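Local coordinates for protein intermedilysin (Streptococcus intermedius, PDB 5IMW) that probably binds cholesterol-containing host membranes and, after a major conformational change, assembles into oligomeric pores that lyse the target cell, at residues A[243-247]-A[328-332]; A[105-109]-A[140-146]; A[94-98]-A[214-220]; A[151-157]-A[192-198]. One frame throughout, in Å; residues are numbered along the deposited sequence.

Contact 1: residues A[243-247]-A[328-332]; sequences SYGRA and AVPIS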
loop_
_atom_site.group_PDB
_atom_site.type_symbol
_atom_site.label_atom_id
_atom_site.label_comp_id
_atom_site.label_asym_id
_atom_site.label_seq_id
_atom_site.Cartn_x
_atom_site.Cartn_y
_atom_site.Cartn_z
ATOM N N SER A 243 -12.876 -16.108 2.138
ATOM C CA SER A 243 -11.581 -16.629 2.548
ATOM C C SER A 243 -11.532 -16.740 4.064
ATOM O O SER A 243 -11.893 -15.796 4.775
ATOM C CB SER A 243 -10.445 -15.732 2.052
ATOM O OG SER A 243 -10.504 -15.548 0.649
ATOM N N TYR A 244 -11.087 -17.890 4.548
ATOM C CA TYR A 244 -10.992 -18.154 5.973
ATOM C C TYR A 244 -9.530 -18.264 6.373
ATOM O O TYR A 244 -8.677 -18.666 5.577
ATOM C CB TYR A 244 -11.735 -19.441 6.351
ATOM C CG TYR A 244 -13.194 -19.451 5.956
ATOM C CD1 TYR A 244 -13.593 -19.879 4.697
ATOM C CD2 TYR A 244 -14.171 -19.039 6.848
ATOM C CE1 TYR A 244 -14.922 -19.890 4.338
ATOM C CE2 TYR A 244 -15.504 -19.045 6.500
ATOM C CZ TYR A 244 -15.877 -19.473 5.245
ATOM O OH TYR A 244 -17.213 -19.482 4.896
ATOM N N GLY A 245 -9.249 -17.894 7.616
ATOM C CA GLY A 245 -7.895 -17.951 8.120
ATOM C C GLY A 245 -7.591 -16.840 9.100
ATOM O O GLY A 245 -8.355 -16.603 10.041
ATOM N N ARG A 246 -6.472 -16.151 8.886
ATOM C CA ARG A 246 -6.023 -15.093 9.777
ATOM C C ARG A 246 -5.639 -13.856 8.984
ATOM O O ARG A 246 -5.040 -13.952 7.909
ATOM C CB ARG A 246 -4.831 -15.544 10.607
ATOM C CG ARG A 246 -5.164 -16.665 11.556
ATOM C CD ARG A 246 -3.945 -17.126 12.309
ATOM N NE ARG A 246 -3.228 -16.021 12.934
ATOM C CZ ARG A 246 -2.108 -16.177 13.628
ATOM N NH1 ARG A 246 -1.605 -17.395 13.777
ATOM N NH2 ARG A 246 -1.502 -15.130 14.167
ATOM N N ALA A 247 -5.979 -12.694 9.534
ATOM C CA ALA A 247 -5.582 -11.421 8.956
ATOM C C ALA A 247 -5.326 -10.444 10.092
ATOM O O ALA A 247 -6.016 -10.478 11.114
ATOM C CB ALA A 247 -6.649 -10.876 8.002
ATOM N N ALA A 328 -11.913 -22.449 10.572
ATOM C CA ALA A 328 -11.355 -21.112 10.487
ATOM C C ALA A 328 -12.460 -20.060 10.415
ATOM O O ALA A 328 -13.625 -20.351 10.129
ATOM C CB ALA A 328 -10.436 -21.006 9.273
ATOM N N VAL A 329 -12.070 -18.818 10.688
ATOM C CA VAL A 329 -12.975 -17.668 10.679
ATOM C C VAL A 329 -12.801 -16.918 9.361
ATOM O O VAL A 329 -11.672 -16.819 8.858
ATOM C CB VAL A 329 -12.703 -16.753 11.886
ATOM C CG1 VAL A 329 -13.639 -15.551 11.892
ATOM C CG2 VAL A 329 -12.833 -17.528 13.198
ATOM N N PRO A 330 -13.867 -16.376 8.765
ATOM C CA PRO A 330 -13.711 -15.641 7.501
ATOM C C PRO A 330 -13.013 -14.305 7.711
ATOM O O PRO A 330 -13.295 -13.580 8.667
ATOM C CB PRO A 330 -15.155 -15.448 7.023
ATOM C CG PRO A 330 -15.976 -15.533 8.264
ATOM C CD PRO A 330 -15.283 -16.521 9.140
ATOM N N ILE A 331 -12.116 -13.966 6.785
ATOM C CA ILE A 331 -11.317 -12.755 6.933
ATOM C C ILE A 331 -11.546 -11.861 5.726
ATOM O O ILE A 331 -11.562 -10.631 5.843
ATOM C CB ILE A 331 -9.821 -13.072 7.100
ATOM C CG1 ILE A 331 -9.337 -13.989 5.973
ATOM C CG2 ILE A 331 -9.571 -13.693 8.466
ATOM C CD1 ILE A 331 -7.847 -14.200 5.956
ATOM N N SER A 332 -11.733 -12.470 4.558
ATOM C CA SER A 332 -11.897 -11.701 3.337
ATOM C C SER A 332 -12.868 -12.413 2.411
ATOM O O SER A 332 -13.005 -13.639 2.451
ATOM C CB SER A 332 -10.560 -11.478 2.628
ATOM O OG SER A 332 -10.188 -12.607 1.860
#
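Ile331 fills the inner side of the corner that the chain makes at Gly245. Its CG1 lies between the backbone N and the carbonyl carbon (chi1 52°). The chain runs on extended from there, which takes CD1 to 3.4 Å from Arg246 O. The other branch, CG2, lies 3.5 Å from Gly245 O. Ile331 CB also meets Ala247 CB at 4.0 Å. Tyr244 is buried on another side of the corner. Its ring runs slantwise past Pro330, with Tyr244 CD2 3.6 Å from Pro330 CD, and it also meets the ring of Tyr202. The pairing here is antiparallel and contains a classic beta bulge: Ile331 and Ser332 both face Ser243. Ser243 O takes a nearly straight bond from Ile331 N (2.7 Å, 169°) and a weak one from Ser332 N. Ser243 N in turn donates to Ser332 O, though the modelled length is doubtfully short. Past the bulge, Tyr244 faces Pro330 in a non-hydrogen-bonded pair, a place that suits a residue without an N-H. The corner separates strand 236-244 from strand 246-254, which belong to different sheets. Toward residue 328 the contact is looser. Gly245 N still donates to Val329 O at 2.9 Å, but it comes in tilted 24° from the carbonyl plane. Ala328 is partly exposed and sets its CB 3.6 Å from Tyr244 CB. Val329 is exposed, and its CB points away from 243-247.

Contact 2: residues A[105-109]-A[140-146]; sequences LPGLK and YSKTHAV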
loop_
_atom_site.group_PDB
_atom_site.type_symbol
_atom_site.label_atom_id
_atom_site.label_comp_id
_atom_site.label_asym_id
_atom_site.label_seq_id
_atom_site.Cartn_x
_atom_site.Cartn_y
_atom_site.Cartn_z
ATOM N N LEU A 105 -9.767 -27.375 -0.114
ATOM C CA LEU A 105 -8.907 -28.049 0.845
ATOM C C LEU A 105 -8.202 -29.225 0.170
ATOM O O LEU A 105 -8.788 -29.890 -0.691
ATOM C CB LEU A 105 -9.714 -28.528 2.052
ATOM C CG LEU A 105 -9.822 -27.500 3.181
ATOM C CD1 LEU A 105 -10.928 -27.858 4.158
ATOM C CD2 LEU A 105 -8.491 -27.384 3.910
ATOM N N PRO A 106 -6.949 -29.502 0.528
ATOM C CA PRO A 106 -6.165 -30.474 -0.240
ATOM C C PRO A 106 -6.625 -31.903 -0.007
ATOM O O PRO A 106 -7.078 -32.273 1.079
ATOM C CB PRO A 106 -4.739 -30.261 0.275
ATOM C CG PRO A 106 -4.923 -29.801 1.672
ATOM C CD PRO A 106 -6.196 -28.983 1.684
ATOM N N GLY A 107 -6.483 -32.716 -1.053
ATOM C CA GLY A 107 -6.906 -34.094 -1.035
ATOM C C GLY A 107 -8.319 -34.320 -1.532
ATOM O O GLY A 107 -8.618 -35.407 -2.033
ATOM N N LEU A 108 -9.184 -33.310 -1.422
ATOM C CA LEU A 108 -10.606 -33.448 -1.722
ATOM C C LEU A 108 -10.840 -34.308 -2.956
ATOM O O LEU A 108 -10.256 -34.075 -4.018
ATOM C CB LEU A 108 -11.233 -32.065 -1.902
ATOM C CG LEU A 108 -12.084 -31.618 -0.704
ATOM C CD1 LEU A 108 -13.311 -32.498 -0.583
ATOM C CD2 LEU A 108 -11.304 -31.621 0.606
ATOM N N LYS A 109 -11.710 -35.303 -2.799
ATOM C CA LYS A 109 -11.848 -36.408 -3.736
ATOM C C LYS A 109 -13.272 -36.477 -4.265
ATOM O O LYS A 109 -14.235 -36.398 -3.496
ATOM C CB LYS A 109 -11.490 -37.745 -3.067
ATOM C CG LYS A 109 -11.884 -37.834 -1.591
ATOM C CD LYS A 109 -10.832 -37.200 -0.694
ATOM C CE LYS A 109 -11.426 -36.183 0.280
ATOM N NZ LYS A 109 -10.361 -35.305 0.875
ATOM N N TYR A 140 -8.261 -36.086 6.880
ATOM C CA TYR A 140 -7.088 -35.657 6.127
ATOM C C TYR A 140 -6.227 -34.624 6.844
ATOM O O TYR A 140 -5.220 -34.194 6.272
ATOM C CB TYR A 140 -7.512 -35.094 4.759
ATOM C CG TYR A 140 -8.412 -36.029 3.996
ATOM C CD1 TYR A 140 -7.885 -37.025 3.186
ATOM C CD2 TYR A 140 -9.792 -35.933 4.106
ATOM C CE1 TYR A 140 -8.710 -37.892 2.497
ATOM C CE2 TYR A 140 -10.622 -36.792 3.425
ATOM C CZ TYR A 140 -10.078 -37.775 2.625
ATOM O OH TYR A 140 -10.912 -38.628 1.940
ATOM N N SER A 141 -6.576 -34.216 8.066
ATOM C CA SER A 141 -5.762 -33.239 8.782
ATOM C C SER A 141 -4.330 -33.732 8.945
ATOM O O SER A 141 -3.371 -32.999 8.675
ATOM C CB SER A 141 -6.382 -32.938 10.148
ATOM O OG SER A 141 -5.562 -32.070 10.907
ATOM N N LYS A 142 -4.165 -34.983 9.377
ATOM C CA LYS A 142 -2.831 -35.493 9.677
ATOM C C LYS A 142 -2.012 -35.687 8.405
ATOM O O LYS A 142 -0.842 -35.292 8.341
ATOM C CB LYS A 142 -2.936 -36.805 10.453
ATOM C CG LYS A 142 -3.727 -36.701 11.751
ATOM C CD LYS A 142 -2.932 -37.232 12.934
ATOM C CE LYS A 142 -3.747 -37.194 14.217
ATOM N NZ LYS A 142 -2.908 -37.464 15.416
ATOM N N THR A 143 -2.611 -36.295 7.379
ATOM C CA THR A 143 -1.854 -36.624 6.173
ATOM C C THR A 143 -1.566 -35.386 5.332
ATOM O O THR A 143 -0.460 -35.240 4.798
ATOM C CB THR A 143 -2.601 -37.667 5.338
ATOM O OG1 THR A 143 -1.882 -37.908 4.121
ATOM C CG2 THR A 143 -4.015 -37.207 4.999
ATOM N N HIS A 144 -2.540 -34.490 5.196
ATOM C CA HIS A 144 -2.408 -33.322 4.338
ATOM C C HIS A 144 -2.180 -32.066 5.170
ATOM O O HIS A 144 -2.791 -31.888 6.228
ATOM C CB HIS A 144 -3.651 -33.145 3.464
ATOM C CG HIS A 144 -3.684 -34.048 2.269
ATOM N ND1 HIS A 144 -4.512 -35.147 2.187
ATOM C CD2 HIS A 144 -2.991 -34.013 1.106
ATOM C CE1 HIS A 144 -4.329 -35.749 1.026
ATOM N NE2 HIS A 144 -3.410 -35.081 0.351
ATOM N N ALA A 145 -1.300 -31.195 4.681
ATOM C CA ALA A 145 -0.990 -29.929 5.330
ATOM C C ALA A 145 -1.295 -28.782 4.379
ATOM O O ALA A 145 -1.017 -28.870 3.179
ATOM C CB ALA A 145 0.476 -29.871 5.763
ATOM N N VAL A 146 -1.871 -27.711 4.917
ATOM C CA VAL A 146 -2.279 -26.563 4.107
ATOM C C VAL A 146 -1.446 -25.338 4.471
ATOM O O VAL A 146 -1.709 -24.705 5.505
ATOM C CB VAL A 146 -3.769 -26.248 4.293
ATOM C CG1 VAL A 146 -4.287 -25.439 3.104
ATOM C CG2 VAL A 146 -4.572 -27.519 4.483
#
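Gly107 lies over one face of the His144 ring. It is the third residue of a type II beta turn from Leu105 to Leu108. This turn leans against the loop that leaves helix 122-140, at the protein surface. Gly107 CA is 4.0 Å from the centroid of the His144 ring and 26° off its normal, a CH-pi contact. Pro106 O sits over the same face, slightly higher above the ring. The His144 ring reaches the turn because CG is anti to the carbonyl carbon (chi1 -79°). The ring of Pro106 and the side chain of His144 slide past each other in opposite directions. Beyond them, Val146 points CG2 at Pro106, 3.6 Å from CD. Leu105 comes to the same methyl at about a right angle, with CD2 4.0 Å from Val146 CG2. Trp136 of helix 122-140 backs this group, and its NE1 hydrogen-bonds to Pro106 O. At the other end of the contact, Lys109 and Tyr140 approach from opposite directions. The lysine chain bends at its second and third torsions and runs past the phenol oxygen. Its NZ ends over the ring face in a cation-pi contact, 3.1 Å from the Tyr140 centroid and 21° off the normal.

Contact 3: residues A[94-98]-A[214-220]; sequences VNRGK and ALFGSGI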
loop_
_atom_site.group_PDB
_atom_site.type_symbol
_atom_site.label_atom_id
_atom_site.label_comp_id
_atom_site.label_asym_id
_atom_site.label_seq_id
_atom_site.Cartn_x
_atom_site.Cartn_y
_atom_site.Cartn_z
ATOM N N VAL A 94 -35.011 -11.356 0.315
ATOM C CA VAL A 94 -35.767 -12.078 -0.702
ATOM C C VAL A 94 -35.449 -13.557 -0.568
ATOM O O VAL A 94 -34.353 -13.936 -0.146
ATOM C CB VAL A 94 -35.432 -11.547 -2.120
ATOM C CG1 VAL A 94 -33.940 -11.688 -2.411
ATOM C CG2 VAL A 94 -36.248 -12.267 -3.172
ATOM N N ASN A 95 -36.415 -14.396 -0.934
ATOM C CA ASN A 95 -36.188 -15.832 -0.969
ATOM C C ASN A 95 -35.066 -16.160 -1.950
ATOM O O ASN A 95 -34.701 -15.354 -2.811
ATOM C CB ASN A 95 -37.469 -16.562 -1.364
ATOM C CG ASN A 95 -38.660 -16.129 -0.536
ATOM O OD1 ASN A 95 -39.283 -15.104 -0.812
ATOM N ND2 ASN A 95 -38.979 -16.905 0.491
ATOM N N ARG A 96 -34.513 -17.363 -1.813
ATOM C CA ARG A 96 -33.387 -17.780 -2.635
ATOM C C ARG A 96 -33.561 -19.225 -3.074
ATOM O O ARG A 96 -34.363 -19.979 -2.518
ATOM C CB ARG A 96 -32.056 -17.628 -1.889
ATOM C CG ARG A 96 -31.352 -16.305 -2.124
ATOM C CD ARG A 96 -29.915 -16.367 -1.638
ATOM N NE ARG A 96 -29.554 -15.171 -0.889
ATOM C CZ ARG A 96 -29.972 -14.912 0.346
ATOM N NH1 ARG A 96 -30.771 -15.764 0.977
ATOM N NH2 ARG A 96 -29.594 -13.795 0.950
ATOM N N GLY A 97 -32.790 -19.596 -4.093
ATOM C CA GLY A 97 -32.725 -20.953 -4.580
ATOM C C GLY A 97 -31.507 -21.678 -4.055
ATOM O O GLY A 97 -30.853 -21.243 -3.099
ATOM N N LYS A 98 -31.186 -22.799 -4.694
ATOM C CA LYS A 98 -30.051 -23.595 -4.260
ATOM C C LYS A 98 -28.743 -22.893 -4.600
ATOM O O LYS A 98 -28.639 -22.165 -5.590
ATOM C CB LYS A 98 -30.082 -24.975 -4.915
ATOM C CG LYS A 98 -31.430 -25.678 -4.806
ATOM C CD LYS A 98 -31.311 -27.191 -4.977
ATOM C CE LYS A 98 -31.232 -27.613 -6.440
ATOM N NZ LYS A 98 -30.015 -27.124 -7.152
ATOM N N ALA A 214 -31.500 -18.906 -10.947
ATOM C CA ALA A 214 -31.091 -19.966 -10.032
ATOM C C ALA A 214 -30.817 -19.421 -8.638
ATOM O O ALA A 214 -31.084 -20.093 -7.634
ATOM C CB ALA A 214 -29.855 -20.679 -10.579
ATOM N N LEU A 215 -30.288 -18.199 -8.553
ATOM C CA LEU A 215 -30.006 -17.583 -7.263
ATOM C C LEU A 215 -31.264 -17.133 -6.533
ATOM O O LEU A 215 -31.171 -16.753 -5.360
ATOM C CB LEU A 215 -29.069 -16.389 -7.451
ATOM C CG LEU A 215 -27.610 -16.724 -7.763
ATOM C CD1 LEU A 215 -26.885 -15.490 -8.270
ATOM C CD2 LEU A 215 -26.909 -17.284 -6.535
ATOM N N PHE A 216 -32.424 -17.156 -7.187
ATOM C CA PHE A 216 -33.688 -16.785 -6.569
ATOM C C PHE A 216 -34.633 -17.979 -6.592
ATOM O O PHE A 216 -34.703 -18.710 -7.586
ATOM C CB PHE A 216 -34.319 -15.590 -7.290
ATOM C CG PHE A 216 -33.464 -14.354 -7.277
ATOM C CD1 PHE A 216 -33.489 -13.489 -6.196
ATOM C CD2 PHE A 216 -32.635 -14.055 -8.346
ATOM C CE1 PHE A 216 -32.703 -12.350 -6.180
ATOM C CE2 PHE A 216 -31.848 -12.916 -8.336
ATOM C CZ PHE A 216 -31.882 -12.064 -7.251
ATOM N N GLY A 217 -35.365 -18.168 -5.497
ATOM C CA GLY A 217 -36.118 -19.390 -5.291
ATOM C C GLY A 217 -37.485 -19.416 -5.939
ATOM O O GLY A 217 -37.604 -19.637 -7.149
ATOM N N SER A 218 -38.526 -19.203 -5.134
ATOM C CA SER A 218 -39.906 -19.302 -5.596
ATOM C C SER A 218 -40.153 -18.456 -6.839
ATOM O O SER A 218 -39.251 -17.763 -7.321
ATOM C CB SER A 218 -40.864 -18.884 -4.478
ATOM O OG SER A 218 -42.190 -18.745 -4.960
ATOM N N GLY A 219 -41.374 -18.510 -7.361
ATOM C CA GLY A 219 -41.732 -17.758 -8.547
ATOM C C GLY A 219 -41.485 -16.273 -8.399
ATOM O O GLY A 219 -42.430 -15.479 -8.365
ATOM N N ILE A 220 -40.217 -15.886 -8.306
ATOM C CA ILE A 220 -39.853 -14.478 -8.212
ATOM C C ILE A 220 -39.994 -13.851 -9.591
ATOM O O ILE A 220 -39.568 -14.428 -10.599
ATOM C CB ILE A 220 -38.423 -14.317 -7.666
ATOM C CG1 ILE A 220 -38.304 -14.872 -6.239
ATOM C CG2 ILE A 220 -38.004 -12.859 -7.682
ATOM C CD1 ILE A 220 -39.161 -14.163 -5.208
#
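Val94 turns CG1 into the place between its backbone N and carbonyl carbon (chi1 59°), which sets CG2 anti to N, and each methyl meets a different side chain of 214-220. CG1 comes to the edge of the Phe216 ring, 4.0 Å from CE1, and the two side chains cross at about a right angle. CG2 meets Ile220 CD1, also at 4.0 Å. Ile220 CG1 is anti to the carbonyl carbon (chi1 -63°), and a second turn at chi2 (-63°) brings CD1 to it. Further along, the backbones themselves pack together. Gly97 and Gly217 have no side chains to hold them apart, and their CA atoms come to 3.8 Å. No hydrogen bond joins the segments. The carbonyls meet carbon instead: Gly217 CA is 3.3 Å from Arg96 O, and Gly97 CA is 3.6 Å from Ala214 O. Arg96 points away overall, yet its CG passes 3.3 Å from Leu215 O. The contact thus joins two loops, one leading into strand 99-103 and the other into helix 222-227. Leu8 of helix 2-14 packs on Phe216 and Ile220, while Leu77 of strand 77-79 touches both Phe216 and Arg96.

Contact 4: residues A[151-157]-A[192-198]; sequences QYESISA and VFIANFR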
loop_
_atom_site.group_PDB
_atom_site.type_symbol
_atom_site.label_atom_id
_atom_site.label_comp_id
_atom_site.label_asym_id
_atom_site.label_seq_id
_atom_site.Cartn_x
_atom_site.Cartn_y
_atom_site.Cartn_z
ATOM N N GLN A 151 -1.173 -12.453 1.463
ATOM C CA GLN A 151 -1.325 -11.212 0.711
ATOM C C GLN A 151 -0.945 -10.073 1.647
ATOM O O GLN A 151 -1.632 -9.831 2.646
ATOM C CB GLN A 151 -2.749 -11.048 0.182
ATOM C CG GLN A 151 -2.947 -11.560 -1.241
ATOM C CD GLN A 151 -2.637 -13.037 -1.388
ATOM O OE1 GLN A 151 -1.646 -13.415 -2.013
ATOM N NE2 GLN A 151 -3.491 -13.882 -0.819
ATOM N N TYR A 152 0.152 -9.388 1.331
ATOM C CA TYR A 152 0.741 -8.386 2.212
ATOM C C TYR A 152 0.686 -7.028 1.525
ATOM O O TYR A 152 1.193 -6.870 0.410
ATOM C CB TYR A 152 2.180 -8.767 2.571
ATOM C CG TYR A 152 3.102 -7.597 2.806
ATOM C CD1 TYR A 152 3.146 -6.952 4.035
ATOM C CD2 TYR A 152 3.943 -7.146 1.800
ATOM C CE1 TYR A 152 3.995 -5.884 4.251
ATOM C CE2 TYR A 152 4.793 -6.081 2.004
ATOM C CZ TYR A 152 4.818 -5.454 3.230
ATOM O OH TYR A 152 5.670 -4.392 3.428
ATOM N N GLU A 153 0.061 -6.056 2.190
ATOM C CA GLU A 153 -0.065 -4.696 1.685
ATOM C C GLU A 153 0.343 -3.722 2.781
ATOM O O GLU A 153 -0.042 -3.889 3.943
ATOM C CB GLU A 153 -1.499 -4.390 1.231
ATOM C CG GLU A 153 -2.219 -5.553 0.558
ATOM C CD GLU A 153 -1.474 -6.092 -0.648
ATOM O OE1 GLU A 153 -1.149 -7.298 -0.659
ATOM O OE2 GLU A 153 -1.210 -5.308 -1.583
ATOM N N SER A 154 1.120 -2.705 2.410
ATOM C CA SER A 154 1.614 -1.724 3.365
ATOM C C SER A 154 1.605 -0.339 2.735
ATOM O O SER A 154 1.564 -0.189 1.512
ATOM C CB SER A 154 3.031 -2.067 3.840
ATOM O OG SER A 154 3.972 -1.895 2.792
ATOM N N ILE A 155 1.653 0.680 3.594
ATOM C CA ILE A 155 1.710 2.066 3.146
ATOM C C ILE A 155 2.221 2.938 4.286
ATOM O O ILE A 155 2.351 2.476 5.426
ATOM C CB ILE A 155 0.333 2.549 2.653
ATOM C CG1 ILE A 155 0.466 3.816 1.803
ATOM C CG2 ILE A 155 -0.603 2.811 3.834
ATOM C CD1 ILE A 155 -0.423 3.817 0.579
ATOM N N SER A 156 2.502 4.203 3.990
ATOM C CA SER A 156 2.894 5.171 5.001
ATOM C C SER A 156 1.684 6.001 5.407
ATOM O O SER A 156 0.839 6.338 4.572
ATOM C CB SER A 156 4.008 6.082 4.486
ATOM O OG SER A 156 4.373 7.036 5.468
ATOM N N ALA A 157 1.603 6.325 6.694
ATOM C CA ALA A 157 0.473 7.086 7.211
ATOM C C ALA A 157 0.591 8.550 6.804
ATOM O O ALA A 157 1.566 9.224 7.158
ATOM C CB ALA A 157 0.407 6.958 8.729
ATOM N N VAL A 192 5.188 6.905 10.294
ATOM C CA VAL A 192 4.275 5.819 10.636
ATOM C C VAL A 192 3.952 5.014 9.383
ATOM O O VAL A 192 3.606 5.583 8.339
ATOM C CB VAL A 192 2.991 6.364 11.286
ATOM C CG1 VAL A 192 2.029 5.229 11.612
ATOM C CG2 VAL A 192 3.328 7.157 12.540
ATOM N N PHE A 193 4.053 3.689 9.491
ATOM C CA PHE A 193 3.679 2.769 8.426
ATOM C C PHE A 193 2.589 1.826 8.920
ATOM O O PHE A 193 2.558 1.446 10.095
ATOM C CB PHE A 193 4.886 1.947 7.938
ATOM C CG PHE A 193 5.839 2.717 7.062
ATOM C CD1 PHE A 193 6.651 3.706 7.594
ATOM C CD2 PHE A 193 5.930 2.443 5.704
ATOM C CE1 PHE A 193 7.528 4.413 6.790
ATOM C CE2 PHE A 193 6.807 3.147 4.896
ATOM C CZ PHE A 193 7.605 4.133 5.440
ATOM N N ILE A 194 1.684 1.460 8.015
ATOM C CA ILE A 194 0.620 0.504 8.298
ATOM C C ILE A 194 0.738 -0.644 7.306
ATOM O O ILE A 194 1.055 -0.430 6.131
ATOM C CB ILE A 194 -0.780 1.149 8.214
ATOM C CG1 ILE A 194 -0.908 2.323 9.199
ATOM C CG2 ILE A 194 -1.861 0.095 8.466
ATOM C CD1 ILE A 194 -1.300 1.930 10.607
ATOM N N ALA A 195 0.486 -1.863 7.781
ATOM C CA ALA A 195 0.555 -3.052 6.947
ATOM C C ALA A 195 -0.664 -3.931 7.178
ATOM O O ALA A 195 -1.234 -3.959 8.272
ATOM C CB ALA A 195 1.823 -3.859 7.230
ATOM N N ASN A 196 -1.055 -4.650 6.129
ATOM C CA ASN A 196 -2.127 -5.633 6.192
ATOM C C ASN A 196 -1.585 -6.985 5.754
ATOM O O ASN A 196 -0.996 -7.100 4.674
ATOM C CB ASN A 196 -3.304 -5.236 5.300
ATOM C CG ASN A 196 -4.415 -6.266 5.318
ATOM O OD1 ASN A 196 -4.881 -6.677 6.380
ATOM N ND2 ASN A 196 -4.835 -6.703 4.137
ATOM N N PHE A 197 -1.785 -7.999 6.588
ATOM C CA PHE A 197 -1.425 -9.371 6.258
ATOM C C PHE A 197 -2.695 -10.206 6.226
ATOM O O PHE A 197 -3.522 -10.115 7.140
ATOM C CB PHE A 197 -0.432 -9.950 7.271
ATOM C CG PHE A 197 0.935 -9.320 7.222
ATOM C CD1 PHE A 197 1.900 -9.798 6.350
ATOM C CD2 PHE A 197 1.260 -8.263 8.058
ATOM C CE1 PHE A 197 3.155 -9.231 6.306
ATOM C CE2 PHE A 197 2.517 -7.689 8.016
ATOM C CZ PHE A 197 3.464 -8.173 7.139
ATOM N N ARG A 198 -2.856 -10.997 5.168
ATOM C CA ARG A 198 -4.006 -11.882 5.005
ATOM C C ARG A 198 -3.494 -13.308 4.848
ATOM O O ARG A 198 -2.945 -13.662 3.799
ATOM C CB ARG A 198 -4.853 -11.470 3.803
ATOM C CG ARG A 198 -5.568 -10.144 3.978
ATOM C CD ARG A 198 -7.026 -10.249 3.576
ATOM N NE ARG A 198 -7.782 -9.064 3.974
ATOM C CZ ARG A 198 -8.198 -8.102 3.153
ATOM N NH1 ARG A 198 -7.951 -8.160 1.850
ATOM N NH2 ARG A 198 -8.876 -7.075 3.641
#
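Tyr152 and Phe197 stand side by side as the largest bumps at one end of an antiparallel strand pair. Strand 149-156 is the edge of a five-stranded sheet, and strand 191-200 is its neighbour. The two rings point the same way, with centroids 5.0 Å apart and planes at 32°. The sheet is low beside them. Ala195 faces Ser154 with their CB atoms 4.0 Å apart, and Tyr152 CE1 overhangs Ala195 CB at 4.2 Å. Helix 261-268 lies over this dip: its Gln262 bonds Ser154 OG, and Asp266 bonds Tyr152 OH. Beyond the dip Phe193 rises again. Ser156 fits over a face of that ring, with CB 4.2 Å from the Phe193 centroid. Its OG is anti to the backbone N (chi1 179°) and makes a weak bond to Val192 O. On the other face, Ile155, Ile194 and Asn196 are covered by helix 160-167. In cholesterol-dependent cytolysins, helices flanking this core sheet refold into transmembrane hairpins; helices 160-167 and 261-268 probably correspond to them. The backbone ladder runs the length of the pair. Ile155 N donates to Ile194 O at 2.8 Å, and Ile194 N returns a bond to Ile155 O at 2.9 Å. The last rung is Ala157 N to Val192 O, 2.7 Å long and almost perfectly straight at 178°.

Overall arrangement
From the N terminus, contact 3 opens first, at 94-98, and closes at 214-220. Contacts 2 and 4 both fall within that span. Contact 2 opens at 105-109 and closes at 140-146, after helix 122-140. Contact 4 follows, with its loop carrying helix 160-167. Contact 1 comes last, opening at 243-247 and closing at 328-332. No two contacts cross along the chain. Contact 1 lies where the seven-stranded sheet gives way to the five-stranded one, and there it touches contact 4: Ala247 CB is 3.3 Å from Phe197 O. Contact 3 joins two loops beside the seven-stranded sheet. Contact 2, its centre about 34 Å away, ties a loop there to the link into strand 149-156 of the other.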